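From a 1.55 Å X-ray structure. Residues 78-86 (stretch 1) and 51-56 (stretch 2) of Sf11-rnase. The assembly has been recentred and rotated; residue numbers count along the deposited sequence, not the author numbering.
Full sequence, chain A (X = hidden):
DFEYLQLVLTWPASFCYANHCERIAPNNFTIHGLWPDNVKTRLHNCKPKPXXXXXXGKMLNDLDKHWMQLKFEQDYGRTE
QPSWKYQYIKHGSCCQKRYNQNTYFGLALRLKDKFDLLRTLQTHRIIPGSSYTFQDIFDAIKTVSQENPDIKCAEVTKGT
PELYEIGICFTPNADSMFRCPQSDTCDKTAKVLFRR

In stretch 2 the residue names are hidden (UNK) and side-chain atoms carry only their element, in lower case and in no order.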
# COMPACT_ATOMS: atom_id res chain seq x y z
N ARG A 78 18.10 -5.52 -0.12
CA ARG A 78 18.07 -6.87 -0.67
C ARG A 78 18.68 -7.90 0.27
O ARG A 78 18.25 -9.05 0.31
CB ARG A 78 18.83 -6.91 -2.00
CG ARG A 78 18.14 -6.21 -3.16
CD ARG A 78 19.02 -6.26 -4.40
NE ARG A 78 19.25 -7.64 -4.83
CZ ARG A 78 18.43 -8.32 -5.62
NH1 ARG A 78 17.33 -7.76 -6.08
NH2 ARG A 78 18.71 -9.58 -5.93
N THR A 79 19.67 -7.47 1.05
CA THR A 79 20.38 -8.37 1.95
C THR A 79 19.68 -8.53 3.30
O THR A 79 19.40 -9.65 3.73
CB THR A 79 21.82 -7.88 2.20
OG1 THR A 79 22.52 -7.79 0.96
CG2 THR A 79 22.56 -8.85 3.11
N GLU A 80 19.40 -7.42 3.97
CA GLU A 80 18.82 -7.48 5.31
C GLU A 80 17.30 -7.37 5.32
O GLU A 80 16.66 -7.63 6.34
CB GLU A 80 19.46 -6.42 6.21
CG GLU A 80 20.99 -6.51 6.26
CD GLU A 80 21.49 -7.93 6.50
OE1 GLU A 80 20.90 -8.65 7.33
OE2 GLU A 80 22.49 -8.32 5.86
N GLN A 81 16.71 -6.95 4.20
CA GLN A 81 15.25 -6.89 4.05
C GLN A 81 14.55 -6.35 5.31
O GLN A 81 13.58 -6.94 5.81
CB GLN A 81 14.78 -8.32 3.72
CG GLN A 81 15.53 -8.87 2.50
CD GLN A 81 15.27 -10.32 2.17
OE1 GLN A 81 14.29 -10.92 2.60
NE2 GLN A 81 16.17 -10.90 1.38
N PRO A 82 14.97 -5.18 5.79
CA PRO A 82 14.39 -4.58 7.00
C PRO A 82 12.90 -4.28 6.98
O PRO A 82 12.19 -4.54 7.95
CB PRO A 82 15.24 -3.33 7.20
CG PRO A 82 15.58 -2.93 5.81
CD PRO A 82 15.91 -4.25 5.15
N SER A 83 12.40 -3.72 5.88
CA SER A 83 11.00 -3.35 5.81
C SER A 83 10.10 -4.55 5.61
O SER A 83 9.03 -4.63 6.21
CB SER A 83 10.76 -2.30 4.73
OG SER A 83 11.48 -1.13 5.06
N TRP A 84 10.52 -5.49 4.77
CA TRP A 84 9.73 -6.69 4.56
C TRP A 84 9.61 -7.47 5.86
O TRP A 84 8.53 -7.96 6.20
CB TRP A 84 10.34 -7.57 3.47
CG TRP A 84 10.43 -6.87 2.15
CD1 TRP A 84 9.61 -5.87 1.70
CD2 TRP A 84 11.42 -7.07 1.13
NE1 TRP A 84 10.04 -5.43 0.47
CE2 TRP A 84 11.14 -6.15 0.10
CE3 TRP A 84 12.51 -7.94 0.99
CZ2 TRP A 84 11.92 -6.06 -1.06
CZ3 TRP A 84 13.29 -7.85 -0.17
CH2 TRP A 84 12.99 -6.92 -1.18
N LYS A 85 10.71 -7.56 6.60
CA LYS A 85 10.71 -8.26 7.88
C LYS A 85 9.77 -7.58 8.87
O LYS A 85 8.96 -8.23 9.52
CB LYS A 85 12.11 -8.33 8.49
CG LYS A 85 12.12 -9.05 9.84
CD LYS A 85 13.43 -8.90 10.60
CE LYS A 85 14.57 -9.62 9.94
NZ LYS A 85 15.76 -9.59 10.84
N TYR A 86 9.88 -6.26 8.97
CA TYR A 86 9.05 -5.51 9.90
C TYR A 86 7.57 -5.69 9.58
O TYR A 86 6.75 -5.95 10.46
CB TYR A 86 9.40 -4.02 9.85
CG TYR A 86 8.63 -3.18 10.84
CD1 TYR A 86 8.71 -3.44 12.21
CD2 TYR A 86 7.83 -2.13 10.41
CE1 TYR A 86 8.01 -2.65 13.13
CE2 TYR A 86 7.13 -1.33 11.32
CZ TYR A 86 7.23 -1.60 12.67
OH TYR A 86 6.58 -0.79 13.58
N UNK A 51 8.67 -16.37 12.47
CA UNK A 51 10.07 -16.27 12.06
C UNK A 51 10.17 -15.82 10.61
O UNK A 51 9.44 -16.30 9.75
c UNK A 51 10.82 -17.61 12.23
c UNK A 51 11.07 -17.90 13.69
o UNK A 51 10.05 -18.67 11.63
N UNK A 52 11.07 -14.88 10.35
CA UNK A 52 11.26 -14.37 9.01
C UNK A 52 12.49 -14.99 8.36
O UNK A 52 13.57 -15.00 8.94
c UNK A 52 10.57 -11.32 5.62
c UNK A 52 12.96 -11.40 5.84
c UNK A 52 11.43 -12.85 9.03
c UNK A 52 10.44 -11.89 6.89
c UNK A 52 11.57 -12.22 7.65
c UNK A 52 12.82 -11.96 7.10
o UNK A 52 11.96 -10.52 3.86
c UNK A 52 11.83 -11.08 5.11
N UNK A 53 12.30 -15.52 7.15
CA UNK A 53 13.39 -16.07 6.37
C UNK A 53 13.72 -15.13 5.23
O UNK A 53 12.82 -14.59 4.59
o UNK A 53 12.68 -18.33 6.86
c UNK A 53 12.99 -17.44 5.81
N UNK A 54 15.01 -14.91 4.98
CA UNK A 54 15.40 -13.98 3.94
C UNK A 54 15.14 -14.53 2.55
O UNK A 54 15.53 -15.65 2.22
c UNK A 54 17.08 -10.83 6.80
c UNK A 54 17.07 -12.86 5.47
c UNK A 54 16.87 -13.57 4.14
o UNK A 54 17.34 -10.94 9.18
c UNK A 54 17.25 -13.59 6.65
c UNK A 54 17.26 -11.57 7.96
c UNK A 54 16.99 -11.48 5.57
c UNK A 54 17.35 -12.95 7.89
N UNK A 55 14.45 -13.74 1.74
CA UNK A 55 14.12 -14.13 0.37
C UNK A 55 15.34 -14.08 -0.54
O UNK A 55 16.29 -13.32 -0.30
c UNK A 55 11.08 -12.33 1.11
c UNK A 55 11.68 -13.37 0.40
c UNK A 55 9.69 -14.71 0.75
c UNK A 55 10.98 -14.56 0.23
c UNK A 55 9.79 -12.47 1.64
c UNK A 55 9.10 -13.66 1.46
c UNK A 55 13.05 -13.19 -0.21
N UNK A 56 15.31 -14.89 -1.59
CA UNK A 56 16.37 -14.94 -2.58
C UNK A 56 15.80 -15.11 -3.97
O UNK A 56 14.59 -15.30 -4.13
o UNK A 56 16.63 -17.36 -2.43
c UNK A 56 17.35 -16.12 -2.33
c UNK A 56 18.00 -16.01 -0.96

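Position 51 has three side-chain atoms: a carbon that carries one oxygen and one carbon. The side chain is out of reach of stretch 1 and touches nothing there. A branched carbon with a hydroxyl and a methyl is threonine, so this is Thr51.

Position 52 has eight side-chain atoms. One carbon leads to a ring of six carbons, and the ring bears one oxygen. That oxygen lies 2.7 Å from OE1 of Gln81 and 3.4 Å from CB of Trp84. The CA of Lys85 sits over one face of the ring, 3.8 Å from its centroid. A six-carbon ring with a hydroxyl is tyrosine. Tyr52 OH donates a hydrogen bond to Gln81 OE1, and the Lys85 CA contact is a CH-pi interaction, only 14° off the ring normal.

Position 53 has two side-chain atoms, a carbon then an oxygen. Its CB points away from stretch 1. This is Ser53, with chi1 in the m well.

Position 54 again has one carbon, a six-carbon ring and one oxygen. The ring oxygen is 2.7 Å from NZ of Lys85. The backbone oxygens of Thr79 and Glu80 also approach the ring. The atoms give tyrosine. Lys85 NZ donates a hydrogen bond to Tyr54 OH. Glu80 O lies at the ring edge, 3.3 Å from Tyr54 CE2.

Position 55 has seven side-chain carbons, one leading to a ring of six, and no oxygen. This is phenylalanine. Phe55 CD1 comes within 3.8 Å of Gln81 OE1. The polar contacts of Phe55 with stretch 1 come from its backbone.

Position 56 has a carbon carrying one oxygen and one carbon. Its CB points away, and it makes no contact with stretch 1. The residue is Thr56.

Gln81 is the centre of the contact. It has positive phi and lies between two helical segments, with its side chain directed toward stretch 2. Its amide pairs with the backbone of Phe55: Phe55 N donates to Gln81 OE1 at 3.0 Å, and Gln81 NE2 donates to Phe55 O at 2.9 Å. OE1 thus accepts two hydrogen bonds, one from Tyr52 OH and one from Phe55 N. Gln81 NE2 also donates to Arg78 O, at 3.0 Å, which ties the amide to its own stretch. Lys85 adds a second anchor. Its CA packs on Tyr52, while its side chain, t at chi1, chi2 and chi4 but turned to m at chi3, brings NZ to Tyr54 OH.

Stretch 2 (51-56) TYSYFT
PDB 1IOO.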